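Local coordinates for protein ribonuclease S-3 (Pyrus pyrifolia, PDB 1IQQ) that cleaves RNA as a T2-family endoribonuclease of the pistil and is responsible for gametophytic self-incompatibility, the rejection of self pollen, at residues A[21-26]-A[71-76]; A[43-48]-A[89-94]; A[50-55]-A[95-100]. All blocks are in the same frame, centred on the assembly; numbering follows the deposited sequence.

Contact 1 of 3, residues A[21-26]-A[71-76]; sequences LCKDPP and VFDRTK
A loop-to-loop contact, held by one backbone bond, one carboxylate-to-backbone bond and two water bridges beside a disulfide, joins Cys22, Lys23 and Asp24, in the loop between helix 11-14 and strand 30-38, to Val71, Phe72, Asp73 and Arg74, in the loop between helices 58-67 and 77-89. Lys23 N donates to Phe72 O over 2.8 Å at a nearly straight 170°. The carboxylate of Asp24 makes the second bond: its CG lies anti to the carbonyl carbon (chi1 -53°), and OD2 receives the backbone N of Arg74 at 2.7 Å, nearly along the C-O bond. The same OD2 rests 3.4 Å from Arg74 CB, and the two side chains cross at about a right angle. Asp24 OD1 and Asp73 OD1 accept from one water, which may ease the repulsion between two nearby acids. Asp73 OD1 takes Thr75 OG1 (2.6 Å) and Thr75 N from one face of its carboxylate, the latter closing an Asx turn. A second water donates to Asp24 O and Val71 O. Cys22 SG stands 4.3 Å from the centroid of the Phe72 ring, obliquely placed, while Leu21 O approaches the ring edge in plane. Val71, by similarity probably part of the RNA-binding site, lies beside Gln9. Cys22 is disulfide-bonded to Cys15, just beyond helix 11-14, Val71 and Phe72 pack on Val14 of that helix, and the 3-10 turn 74-76 leads into helix 77-89.

Contact 2 of 3, residues A[43-48]-A[89-94]; sequences PDPSKC and GSCGYP
Cys48 and Cys91 face each other from two irregular segments whose backbones come closest at this pair, with CA atoms 5.1 Å apart. Residues 89-92 form a type I beta turn following helix 77-89, closed by Gly92 N bonding to Gly89 O, whereas 43-48 is a loop without helix or strand. The turn directs the side chains of Ser90 and Cys91 at the loop, and the CB of Cys48 points back toward the turn. The disulfide joins Cys48 SG to Cys91 SG at 2.1 Å with a chi3 of 101°, close to the perpendicular arrangement preferred by an S-S bond. Both cysteines carry their sulfur anti to the carbonyl carbon, each with a chi1 of -65°. Pro45 lies against the Cys91 half of the bridge: its CG is 3.9 Å from Cys91 CB, and its CB is equally far from Cys91 SG. Ser46 N also approaches that sulfur, at 3.6 Å. On the Cys48 half, Ser90 OG receives a weak bond from Cys48 N, 3.3 Å long and bent to 134°; the hydroxyl has its stronger partner in Met86 O, one turn back in the helix. Cys91 also touches Pro37 of strand 30-38. The backbone of Lys47 is hydrogen-bonded to that of Lys87, an active-site residue. Between the two segments themselves only one weak hydrogen bond accompanies the disulfide, a covalent tie that fixes the loop to the turn just after the helix bearing the active-site residues Glu84, Lys87 and His88.

Contact 3 of 3, residues A[50-55]-A[95-100]; sequences IKNIRK and TIDNEN
Asn52 and Asn98 both hold CG between the backbone N and the carbonyl carbon (chi1 44° and 64°), and their side chains meet at about a right angle, Asn52 OD1 lying 3.3 Å from Asn98 CB. The Asn52 amide then spans the contact with both ends. Its ND2 donates to Asp97 O over 3.0 Å in an almost straight bond, with the acceptor in the amide plane, while OD1 accepts from a water that in turn accepts from Glu99 N. Asn98 is the N-cap of helix 99-112: its OD1 takes the backbone N of His101, and its ND2 donates to the anti lone pair of Asp97 OD2 at 2.9 Å. The loop before helix 58-67 lies against the start of this capped helix. The Arg54 chain bends at chi2 (-69°), which sets the direction of CD; at its far end NH1 lies 3.5 Å from Asn98 ND2, and Asn52 CG sits over one face of the guanidinium near the rim. Two waters lie in plane at its edge; one links NH2 to Asp97 OD2, the other NH1 to Asn100 ND2. Arg54 N gives its hydrogen to a further water that donates to Glu99 OE1, and the other oxygen of Glu99 forms a salt bridge with Arg56. Farther along the helix Asn100 ND2 donates to Lys55 O at 3.1 Å, from above the carbonyl plane but within its own amide plane.

Contacts 2 and 3 are neighbours, their centres 12 Å apart, and both join the long loop between strand 30-38 and helix 58-67 to the connection from helix 77-89 to helix 99-112. They touch where Tyr93 packs on Lys51, a pair that is also a cation-pi interaction. Contact 1 lies apart, about 27 Å from either by centres, toward the opposite end of helix 77-89. None is deep core: contacts 1 and 2 are partly buried and contact 3 is a surface contact. Their chemistry differs too: a covalent bridge in 43-48/89-94, a backbone bond, a carboxylate-to-backbone bond and two waters beside a disulfide in 21-26/71-76, and amides, charges and four bridging waters in the exposed 50-55/95-100.

Contact 1 of 3, residues A[21-26]-A[71-76]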
ATOM      1  N   LEU A  21       5.570  19.030   0.075  1.00 25.31           N
ATOM      2  CA  LEU A  21       6.480  18.754   1.141  1.00 17.75           C
ATOM      3  C   LEU A  21       5.816  17.860   2.221  1.00 18.30           C
ATOM      4  O   LEU A  21       4.630  18.007   2.445  1.00 21.15           O
ATOM      5  CB  LEU A  21       6.792  20.115   1.740  1.00 19.96           C
ATOM      6  CG  LEU A  21       7.730  20.177   2.907  1.00 22.24           C
ATOM      7  CD1 LEU A  21       9.105  20.266   2.366  1.00 26.98           C
ATOM      8  CD2 LEU A  21       7.454  21.395   3.779  1.00 29.73           C
ATOM      9  N   CYS A  22       6.550  16.929   2.834  1.00 12.06           N
ATOM     10  CA  CYS A  22       6.059  16.202   4.027  1.00 12.05           C
ATOM     11  C   CYS A  22       6.401  17.135   5.179  1.00 13.53           C
ATOM     12  O   CYS A  22       7.574  17.398   5.410  1.00 15.71           O
ATOM     13  CB  CYS A  22       6.825  14.895   4.234  1.00 13.73           C
ATOM     14  SG  CYS A  22       6.212  13.703   2.993  1.00 13.96           S
ATOM     15  N   LYS A  23       5.398  17.614   5.918  1.00 13.87           N
ATOM     16  CA  LYS A  23       5.659  18.546   7.014  1.00 13.06           C
ATOM     17  C   LYS A  23       6.208  17.763   8.218  1.00 11.12           C
ATOM     18  O   LYS A  23       6.855  18.317   9.132  1.00 14.64           O
ATOM     19  CB  LYS A  23       4.358  19.290   7.401  1.00 13.11           C
ATOM     20  CG  LYS A  23       3.714  20.212   6.380  1.00 21.60           C
ATOM     21  CD  LYS A  23       2.436  20.771   7.008  1.00 26.19           C
ATOM     22  CE  LYS A  23       1.774  21.836   6.171  1.00 30.99           C
ATOM     23  NZ  LYS A  23       2.674  22.984   5.933  1.00 28.77           N
ATOM     24  N   ASP A  24       5.927  16.448   8.258  1.00 11.81           N
ATOM     25  CA  ASP A  24       6.391  15.613   9.353  1.00 11.76           C
ATOM     26  C   ASP A  24       7.584  14.755   8.806  1.00 13.32           C
ATOM     27  O   ASP A  24       7.569  14.340   7.633  1.00 13.65           O
ATOM     28  CB  ASP A  24       5.262  14.649   9.814  1.00 16.37           C
ATOM     29  CG  ASP A  24       3.952  15.370  10.148  1.00 20.36           C
ATOM     30  OD1 ASP A  24       3.993  16.419  10.822  1.00 17.88           O
ATOM     31  OD2 ASP A  24       2.875  14.895   9.716  1.00 18.88           O
ATOM     32  N   PRO A  25       8.606  14.493   9.627  1.00 12.26           N
ATOM     33  CA  PRO A  25       9.754  13.703   9.151  1.00 12.43           C
ATOM     34  C   PRO A  25       9.350  12.246   8.893  1.00 11.34           C
ATOM     35  O   PRO A  25       8.769  11.616   9.762  1.00 12.11           O
ATOM     36  CB  PRO A  25      10.763  13.868  10.260  1.00 14.94           C
ATOM     37  CG  PRO A  25       9.850  13.993  11.516  1.00 15.96           C
ATOM     38  CD  PRO A  25       8.671  14.792  11.069  1.00 16.42           C
ATOM     39  N   PRO A  26       9.644  11.716   7.699  1.00 11.35           N
ATOM     40  CA  PRO A  26       9.261  10.329   7.429  1.00 10.50           C
ATOM     41  C   PRO A  26      10.136   9.327   8.108  1.00 10.57           C
ATOM     42  O   PRO A  26      11.311   9.573   8.381  1.00 13.35           O
ATOM     43  CB  PRO A  26       9.365  10.240   5.895  1.00 10.47           C
ATOM     44  CG  PRO A  26      10.559  11.187   5.619  1.00 11.44           C
ATOM     45  CD  PRO A  26      10.129  12.386   6.487  1.00 11.16           C
ATOM     46  N   VAL A  71       1.311  10.885   5.493  1.00 10.70           N
ATOM     47  CA  VAL A  71       2.701  11.243   5.649  1.00 11.32           C
ATOM     48  C   VAL A  71       3.021  12.704   5.368  1.00 10.51           C
ATOM     49  O   VAL A  71       4.066  13.188   5.829  1.00 14.24           O
ATOM     50  CB  VAL A  71       3.598  10.341   4.740  1.00 13.47           C
ATOM     51  CG1 VAL A  71       3.431   8.902   5.167  1.00 14.18           C
ATOM     52  CG2 VAL A  71       3.239  10.510   3.299  1.00 13.35           C
ATOM     53  N   PHE A  72       2.167  13.390   4.636  1.00 13.36           N
ATOM     54  CA  PHE A  72       2.420  14.803   4.305  1.00 12.89           C
ATOM     55  C   PHE A  72       2.061  15.725   5.472  1.00 16.37           C
ATOM     56  O   PHE A  72       2.754  16.760   5.682  1.00 14.79           O
ATOM     57  CB  PHE A  72       1.605  15.203   3.065  1.00 14.65           C
ATOM     58  CG  PHE A  72       2.021  14.433   1.840  1.00 17.56           C
ATOM     59  CD1 PHE A  72       3.106  14.879   1.084  1.00 19.63           C
ATOM     60  CD2 PHE A  72       1.400  13.263   1.496  1.00 24.48           C
ATOM     61  CE1 PHE A  72       3.580  14.161  -0.003  1.00 22.85           C
ATOM     62  CE2 PHE A  72       1.867  12.500   0.386  1.00 21.59           C
ATOM     63  CZ  PHE A  72       2.962  12.963  -0.352  1.00 21.42           C
ATOM     64  N   ASP A  73       1.039  15.372   6.251  1.00 13.00           N
ATOM     65  CA  ASP A  73       0.598  16.247   7.369  1.00 11.42           C
ATOM     66  C   ASP A  73      -0.352  15.428   8.234  1.00 14.69           C
ATOM     67  O   ASP A  73      -1.538  15.233   7.849  1.00 13.33           O
ATOM     68  CB  ASP A  73      -0.094  17.478   6.799  1.00 14.77           C
ATOM     69  CG  ASP A  73      -0.492  18.504   7.869  1.00 18.64           C
ATOM     70  OD1 ASP A  73      -0.360  18.221   9.065  1.00 17.26           O
ATOM     71  OD2 ASP A  73      -0.947  19.579   7.451  1.00 23.74           O
ATOM     72  N   ARG A  74       0.175  14.964   9.355  1.00 14.03           N
ATOM     73  CA  ARG A  74      -0.616  14.144  10.265  1.00 13.82           C
ATOM     74  C   ARG A  74      -1.847  14.872  10.845  1.00 16.67           C
ATOM     75  O   ARG A  74      -2.791  14.228  11.321  1.00 16.53           O
ATOM     76  CB  ARG A  74       0.250  13.601  11.387  1.00 16.85           C
ATOM     77  CG  ARG A  74       0.721  14.641  12.409  1.00 19.87           C
ATOM     78  CD  ARG A  74       1.468  13.950  13.543  1.00 24.20           C
ATOM     79  NE  ARG A  74       0.726  12.754  13.932  1.00 36.98           N
ATOM     80  CZ  ARG A  74       1.242  11.683  14.543  1.00 41.45           C
ATOM     81  NH1 ARG A  74       2.545  11.625  14.870  1.00 45.60           N
ATOM     82  NH2 ARG A  74       0.451  10.645  14.795  1.00 37.58           N
ATOM     83  N   THR A  75      -1.844  16.202  10.825  1.00 16.91           N
ATOM     84  CA  THR A  75      -3.027  16.925  11.288  1.00 18.62           C
ATOM     85  C   THR A  75      -4.215  16.753  10.342  1.00 19.03           C
ATOM     86  O   THR A  75      -5.344  17.106  10.725  1.00 20.11           O
ATOM     87  CB  THR A  75      -2.785  18.485  11.441  1.00 14.95           C
ATOM     88  OG1 THR A  75      -2.514  19.103  10.199  1.00 21.82           O
ATOM     89  CG2 THR A  75      -1.682  18.735  12.381  1.00 18.42           C
ATOM     90  N   LYS A  76      -3.998  16.234   9.114  1.00 15.42           N
ATOM     91  CA  LYS A  76      -5.061  16.022   8.130  1.00 16.11           C
ATOM     92  C   LYS A  76      -5.481  14.535   8.107  1.00 13.31           C
ATOM     93  O   LYS A  76      -6.223  14.135   7.201  1.00 16.89           O
ATOM     94  CB  LYS A  76      -4.608  16.427   6.701  1.00 19.50           C
ATOM     95  CG  LYS A  76      -4.124  17.901   6.512  1.00 23.75           C
ATOM     96  CD  LYS A  76      -3.828  18.104   4.965  1.00 29.98           C
ATOM     97  CE  LYS A  76      -3.342  19.509   4.560  1.00 33.22           C
ATOM     98  NZ  LYS A  76      -4.243  20.634   5.061  1.00 33.39           N
TER
HETATM   99  O   HOH W   1       6.314  12.029   6.890  1.00 14.87           O
HETATM  100  O   HOH W   2       1.923  18.105  11.105  1.00 23.34           O

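Contact 2 of 3, residues A[43-48]-A[89-94]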
ATOM      1  N   PRO A  43     -11.570   0.092 -15.354  1.00 21.88           N
ATOM      2  CA  PRO A  43     -11.396   0.844 -14.106  1.00 19.04           C
ATOM      3  C   PRO A  43     -11.960   0.199 -12.888  1.00 18.18           C
ATOM      4  O   PRO A  43     -12.969  -0.458 -12.955  1.00 16.01           O
ATOM      5  CB  PRO A  43     -12.145   2.184 -14.346  1.00 23.50           C
ATOM      6  CG  PRO A  43     -12.612   2.151 -15.729  1.00 19.34           C
ATOM      7  CD  PRO A  43     -12.561   0.727 -16.241  1.00 21.38           C
ATOM      8  N   ASP A  44     -11.324   0.489 -11.743  1.00 17.07           N
ATOM      9  CA  ASP A  44     -11.809  -0.034 -10.459  1.00 16.33           C
ATOM     10  C   ASP A  44     -13.043   0.719 -10.026  1.00 14.22           C
ATOM     11  O   ASP A  44     -13.291   1.828 -10.509  1.00 20.09           O
ATOM     12  CB  ASP A  44     -10.747   0.164  -9.364  1.00 18.61           C
ATOM     13  CG  ASP A  44      -9.422  -0.517  -9.685  1.00 19.15           C
ATOM     14  OD1 ASP A  44      -9.401  -1.598 -10.365  1.00 16.30           O
ATOM     15  OD2 ASP A  44      -8.343  -0.007  -9.256  1.00 19.99           O
ATOM     16  N   PRO A  45     -13.853   0.145  -9.130  1.00 15.58           N
ATOM     17  CA  PRO A  45     -15.062   0.863  -8.644  1.00 12.23           C
ATOM     18  C   PRO A  45     -14.546   2.001  -7.741  1.00 14.77           C
ATOM     19  O   PRO A  45     -13.399   1.980  -7.235  1.00 17.71           O
ATOM     20  CB  PRO A  45     -15.845  -0.207  -7.886  1.00 15.22           C
ATOM     21  CG  PRO A  45     -14.730  -1.072  -7.344  1.00 22.04           C
ATOM     22  CD  PRO A  45     -13.726  -1.162  -8.481  1.00 14.39           C
ATOM     23  N   SER A  46     -15.389   3.036  -7.602  1.00 16.18           N
ATOM     24  CA  SER A  46     -15.059   4.208  -6.793  1.00 15.73           C
ATOM     25  C   SER A  46     -16.325   4.842  -6.278  1.00 18.82           C
ATOM     26  O   SER A  46     -17.339   4.925  -6.997  1.00 14.89           O
ATOM     27  CB  SER A  46     -14.317   5.224  -7.684  1.00 20.74           C
ATOM     28  OG  SER A  46     -13.932   6.386  -6.970  1.00 31.58           O
ATOM     29  N   LYS A  47     -16.298   5.279  -5.012  1.00 15.47           N
ATOM     30  CA  LYS A  47     -17.431   5.976  -4.400  1.00 15.22           C
ATOM     31  C   LYS A  47     -18.725   5.216  -4.589  1.00 15.20           C
ATOM     32  O   LYS A  47     -19.736   5.683  -5.154  1.00 15.17           O
ATOM     33  CB  LYS A  47     -17.538   7.378  -4.994  1.00 21.68           C
ATOM     34  CG  LYS A  47     -16.248   8.203  -4.793  1.00 23.69           C
ATOM     35  CD  LYS A  47     -16.447   9.480  -4.027  1.00 30.76           C
ATOM     36  CE  LYS A  47     -15.268  10.406  -4.356  1.00 29.81           C
ATOM     37  NZ  LYS A  47     -15.424  11.820  -3.873  1.00 30.32           N
ATOM     38  N   CYS A  48     -18.729   4.006  -4.073  1.00 15.05           N
ATOM     39  CA  CYS A  48     -19.911   3.182  -4.162  1.00 15.50           C
ATOM     40  C   CYS A  48     -20.935   3.643  -3.102  1.00 15.68           C
ATOM     41  O   CYS A  48     -20.562   4.129  -2.023  1.00 15.89           O
ATOM     42  CB  CYS A  48     -19.518   1.716  -3.879  1.00 10.76           C
ATOM     43  SG  CYS A  48     -18.406   1.088  -5.185  1.00 14.84           S
ATOM     44  N   GLY A  89     -13.064   1.962   0.437  1.00  8.02           N
ATOM     45  CA  GLY A  89     -13.655   1.007   1.383  1.00  7.94           C
ATOM     46  C   GLY A  89     -15.114   0.734   1.071  1.00  9.80           C
ATOM     47  O   GLY A  89     -15.606  -0.398   1.201  1.00 10.76           O
ATOM     48  N   SER A  90     -15.826   1.793   0.699  1.00  9.83           N
ATOM     49  CA  SER A  90     -17.287   1.697   0.410  1.00 10.97           C
ATOM     50  C   SER A  90     -17.608   0.721  -0.715  1.00 12.67           C
ATOM     51  O   SER A  90     -18.767   0.290  -0.874  1.00 12.59           O
ATOM     52  CB  SER A  90     -17.823   3.092   0.012  1.00 10.43           C
ATOM     53  OG  SER A  90     -17.221   3.455  -1.225  1.00 11.89           O
ATOM     54  N   CYS A  91     -16.617   0.377  -1.531  1.00 11.06           N
ATOM     55  CA  CYS A  91     -16.836  -0.532  -2.641  1.00 12.54           C
ATOM     56  C   CYS A  91     -16.545  -1.984  -2.330  1.00 13.35           C
ATOM     57  O   CYS A  91     -16.681  -2.852  -3.185  1.00 15.10           O
ATOM     58  CB  CYS A  91     -15.991  -0.115  -3.818  1.00 10.30           C
ATOM     59  SG  CYS A  91     -16.498   1.537  -4.480  1.00 13.23           S
ATOM     60  N   GLY A  92     -16.224  -2.285  -1.077  1.00 13.35           N
ATOM     61  CA  GLY A  92     -15.919  -3.697  -0.826  1.00 14.51           C
ATOM     62  C   GLY A  92     -16.966  -4.525  -0.089  1.00 15.58           C
ATOM     63  O   GLY A  92     -16.578  -5.584   0.426  1.00 16.41           O
ATOM     64  N   TYR A  93     -18.243  -4.105  -0.037  1.00 14.41           N
ATOM     65  CA  TYR A  93     -19.319  -4.789   0.710  1.00 17.94           C
ATOM     66  C   TYR A  93     -19.619  -6.092  -0.052  1.00 20.26           C
ATOM     67  O   TYR A  93     -19.482  -6.155  -1.297  1.00 24.31           O
ATOM     68  CB  TYR A  93     -20.626  -3.921   0.774  1.00 21.27           C
ATOM     69  CG  TYR A  93     -21.698  -4.237   1.893  1.00 22.81           C
ATOM     70  CD1 TYR A  93     -21.647  -3.687   3.219  1.00 22.25           C
ATOM     71  CD2 TYR A  93     -22.796  -5.076   1.596  1.00 23.13           C
ATOM     72  CE1 TYR A  93     -22.679  -3.987   4.189  1.00 23.41           C
ATOM     73  CE2 TYR A  93     -23.803  -5.376   2.548  1.00 20.60           C
ATOM     74  CZ  TYR A  93     -23.756  -4.837   3.837  1.00 25.27           C
ATOM     75  OH  TYR A  93     -24.830  -5.194   4.676  1.00 15.24           O
ATOM     76  N   PRO A  94     -19.964  -7.157   0.700  1.00 18.80           N
ATOM     77  CA  PRO A  94     -20.067  -7.176   2.145  1.00 14.67           C
ATOM     78  C   PRO A  94     -18.789  -7.639   2.805  1.00 10.61           C
ATOM     79  O   PRO A  94     -18.749  -7.664   4.000  1.00 14.28           O
ATOM     80  CB  PRO A  94     -21.246  -8.144   2.372  1.00 20.26           C
ATOM     81  CG  PRO A  94     -20.939  -9.124   1.366  1.00 18.06           C
ATOM     82  CD  PRO A  94     -20.610  -8.350   0.125  1.00 22.25           C
TER

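Contact 3 of 3, residues A[50-55]-A[95-100]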
ATOM      1  N   ILE A  50     -23.021   3.927   0.022  1.00 12.12           N
ATOM      2  CA  ILE A  50     -22.794   3.318   1.348  1.00 11.12           C
ATOM      3  C   ILE A  50     -23.998   2.563   1.889  1.00 12.25           C
ATOM      4  O   ILE A  50     -25.112   2.706   1.366  1.00 13.81           O
ATOM      5  CB  ILE A  50     -22.397   4.425   2.352  1.00  9.88           C
ATOM      6  CG1 ILE A  50     -23.557   5.453   2.502  1.00 14.12           C
ATOM      7  CG2 ILE A  50     -21.193   5.116   1.846  1.00 13.24           C
ATOM      8  CD1 ILE A  50     -23.494   6.299   3.746  1.00 12.27           C
ATOM      9  N   LYS A  51     -23.773   1.714   2.898  1.00 11.32           N
ATOM     10  CA  LYS A  51     -24.849   0.961   3.561  1.00 10.40           C
ATOM     11  C   LYS A  51     -25.007   1.308   5.028  1.00 11.82           C
ATOM     12  O   LYS A  51     -25.919   0.793   5.669  1.00 11.71           O
ATOM     13  CB  LYS A  51     -24.487  -0.552   3.502  1.00 14.61           C
ATOM     14  CG  LYS A  51     -24.576  -1.184   2.164  1.00 18.39           C
ATOM     15  CD  LYS A  51     -23.745  -0.451   1.185  1.00 23.09           C
ATOM     16  CE  LYS A  51     -23.078  -1.366   0.208  1.00 27.91           C
ATOM     17  NZ  LYS A  51     -24.068  -2.173  -0.472  1.00 22.58           N
ATOM     18  N   ASN A  52     -24.135   2.200   5.553  1.00  7.67           N
ATOM     19  CA  ASN A  52     -24.165   2.526   6.963  1.00  8.92           C
ATOM     20  C   ASN A  52     -23.246   3.748   7.167  1.00  7.30           C
ATOM     21  O   ASN A  52     -22.474   4.094   6.255  1.00  9.91           O
ATOM     22  CB  ASN A  52     -23.762   1.285   7.849  1.00  8.97           C
ATOM     23  CG  ASN A  52     -22.576   0.540   7.313  1.00 11.17           C
ATOM     24  OD1 ASN A  52     -21.564   1.141   6.863  1.00 11.55           O
ATOM     25  ND2 ASN A  52     -22.685  -0.769   7.330  1.00 11.33           N
ATOM     26  N   ILE A  53     -23.399   4.384   8.294  1.00  8.85           N
ATOM     27  CA  ILE A  53     -22.611   5.565   8.656  1.00  8.86           C
ATOM     28  C   ILE A  53     -22.158   5.281  10.086  1.00 10.30           C
ATOM     29  O   ILE A  53     -22.969   4.986  10.988  1.00 11.86           O
ATOM     30  CB  ILE A  53     -23.467   6.790   8.669  1.00  8.39           C
ATOM     31  CG1 ILE A  53     -24.017   7.019   7.282  1.00  7.83           C
ATOM     32  CG2 ILE A  53     -22.597   8.052   8.955  1.00  9.75           C
ATOM     33  CD1 ILE A  53     -24.883   8.328   7.116  1.00  7.88           C
ATOM     34  N   ARG A  54     -20.848   5.311  10.303  1.00 10.29           N
ATOM     35  CA  ARG A  54     -20.257   4.974  11.591  1.00 11.05           C
ATOM     36  C   ARG A  54     -19.189   5.977  12.022  1.00 11.56           C
ATOM     37  O   ARG A  54     -18.551   6.632  11.198  1.00 12.08           O
ATOM     38  CB  ARG A  54     -19.595   3.562  11.486  1.00 10.00           C
ATOM     39  CG  ARG A  54     -20.582   2.441  11.100  1.00  9.55           C
ATOM     40  CD  ARG A  54     -21.594   2.186  12.278  1.00 10.83           C
ATOM     41  NE  ARG A  54     -22.687   1.355  11.756  1.00 10.73           N
ATOM     42  CZ  ARG A  54     -22.611   0.043  11.528  1.00 14.69           C
ATOM     43  NH1 ARG A  54     -21.485  -0.647  11.791  1.00 11.38           N
ATOM     44  NH2 ARG A  54     -23.658  -0.577  10.982  1.00 13.16           N
ATOM     45  N   LYS A  55     -18.956   6.049  13.321  1.00 12.33           N
ATOM     46  CA  LYS A  55     -17.962   6.945  13.901  1.00 12.71           C
ATOM     47  C   LYS A  55     -16.767   6.084  14.308  1.00 14.59           C
ATOM     48  O   LYS A  55     -16.919   4.963  14.864  1.00 13.46           O
ATOM     49  CB  LYS A  55     -18.553   7.634  15.172  1.00 15.37           C
ATOM     50  CG  LYS A  55     -19.706   8.514  14.834  1.00 20.28           C
ATOM     51  CD  LYS A  55     -20.230   9.267  16.076  1.00 25.00           C
ATOM     52  CE  LYS A  55     -21.527  10.027  15.755  1.00 31.45           C
ATOM     53  NZ  LYS A  55     -21.403  11.520  15.606  1.00 29.83           N
ATOM     54  N   THR A  95     -17.761  -8.060   2.021  1.00 13.64           N
ATOM     55  CA  THR A  95     -16.491  -8.497   2.634  1.00 11.75           C
ATOM     56  C   THR A  95     -16.022  -7.401   3.584  1.00 11.25           C
ATOM     57  O   THR A  95     -15.632  -7.685   4.681  1.00 13.55           O
ATOM     58  CB  THR A  95     -15.455  -8.732   1.599  1.00 10.53           C
ATOM     59  OG1 THR A  95     -15.891  -9.865   0.800  1.00 22.35           O
ATOM     60  CG2 THR A  95     -14.105  -9.201   2.243  1.00 14.89           C
ATOM     61  N   ILE A  96     -16.116  -6.144   3.130  1.00 10.77           N
ATOM     62  CA  ILE A  96     -15.852  -4.984   4.031  1.00 10.43           C
ATOM     63  C   ILE A  96     -17.279  -4.468   4.457  1.00  7.64           C
ATOM     64  O   ILE A  96     -18.032  -4.029   3.596  1.00 10.14           O
ATOM     65  CB  ILE A  96     -15.128  -3.860   3.228  1.00  9.39           C
ATOM     66  CG1 ILE A  96     -13.794  -4.402   2.628  1.00 10.81           C
ATOM     67  CG2 ILE A  96     -14.937  -2.619   4.160  1.00  8.20           C
ATOM     68  CD1 ILE A  96     -12.778  -4.896   3.631  1.00 12.20           C
ATOM     69  N   ASP A  97     -17.598  -4.586   5.746  1.00  8.62           N
ATOM     70  CA  ASP A  97     -18.964  -4.266   6.175  1.00  9.56           C
ATOM     71  C   ASP A  97     -19.292  -2.803   6.382  1.00 11.63           C
ATOM     72  O   ASP A  97     -20.405  -2.377   6.144  1.00  9.63           O
ATOM     73  CB  ASP A  97     -19.240  -5.027   7.463  1.00 10.77           C
ATOM     74  CG  ASP A  97     -20.696  -4.925   7.902  1.00 13.37           C
ATOM     75  OD1 ASP A  97     -21.552  -5.668   7.345  1.00 14.69           O
ATOM     76  OD2 ASP A  97     -20.949  -4.136   8.822  1.00 12.21           O
ATOM     77  N   ASN A  98     -18.331  -2.050   6.901  1.00  8.88           N
ATOM     78  CA  ASN A  98     -18.622  -0.676   7.292  1.00  8.21           C
ATOM     79  C   ASN A  98     -17.270  -0.009   7.483  1.00  7.76           C
ATOM     80  O   ASN A  98     -16.212  -0.664   7.396  1.00  8.96           O
ATOM     81  CB  ASN A  98     -19.424  -0.726   8.628  1.00  9.88           C
ATOM     82  CG  ASN A  98     -18.625  -1.321   9.792  1.00  9.35           C
ATOM     83  OD1 ASN A  98     -17.710  -0.709  10.352  1.00  8.97           O
ATOM     84  ND2 ASN A  98     -18.990  -2.542  10.198  1.00  9.74           N
ATOM     85  N   GLU A  99     -17.292   1.289   7.749  1.00  7.15           N
ATOM     86  CA  GLU A  99     -16.041   2.041   7.878  1.00  8.76           C
ATOM     87  C   GLU A  99     -15.083   1.516   8.923  1.00  9.60           C
ATOM     88  O   GLU A  99     -13.869   1.456   8.714  1.00  8.32           O
ATOM     89  CB  GLU A  99     -16.390   3.522   8.168  1.00  8.08           C
ATOM     90  CG  GLU A  99     -15.183   4.422   8.364  1.00 10.75           C
ATOM     91  CD  GLU A  99     -15.545   5.886   8.535  1.00 10.70           C
ATOM     92  OE1 GLU A  99     -16.660   6.321   8.177  1.00  9.90           O
ATOM     93  OE2 GLU A  99     -14.650   6.625   9.020  1.00 11.09           O
ATOM     94  N   ASN A 100     -15.588   1.220  10.105  1.00  9.02           N
ATOM     95  CA  ASN A 100     -14.697   0.701  11.147  1.00  9.50           C
ATOM     96  C   ASN A 100     -14.115  -0.682  10.711  1.00  9.76           C
ATOM     97  O   ASN A 100     -12.887  -0.944  10.880  1.00  9.93           O
ATOM     98  CB  ASN A 100     -15.475   0.560  12.486  1.00 10.71           C
ATOM     99  CG  ASN A 100     -15.657   1.884  13.152  1.00 11.85           C
ATOM    100  OD1 ASN A 100     -14.692   2.639  13.328  1.00 12.97           O
ATOM    101  ND2 ASN A 100     -16.903   2.195  13.530  1.00 11.04           N
TER
HETATM  102  O   HOH W   3     -19.674   2.782   7.940  1.00  8.87           O
HETATM  103  O   HOH W   4     -19.167   5.569   8.067  1.00  9.43           O
HETATM  104  O   HOH W   5     -22.534  -3.282  10.819  1.00 16.32           O
HETATM  105  O   HOH W   6     -19.054   0.161  13.296  1.00 16.35           O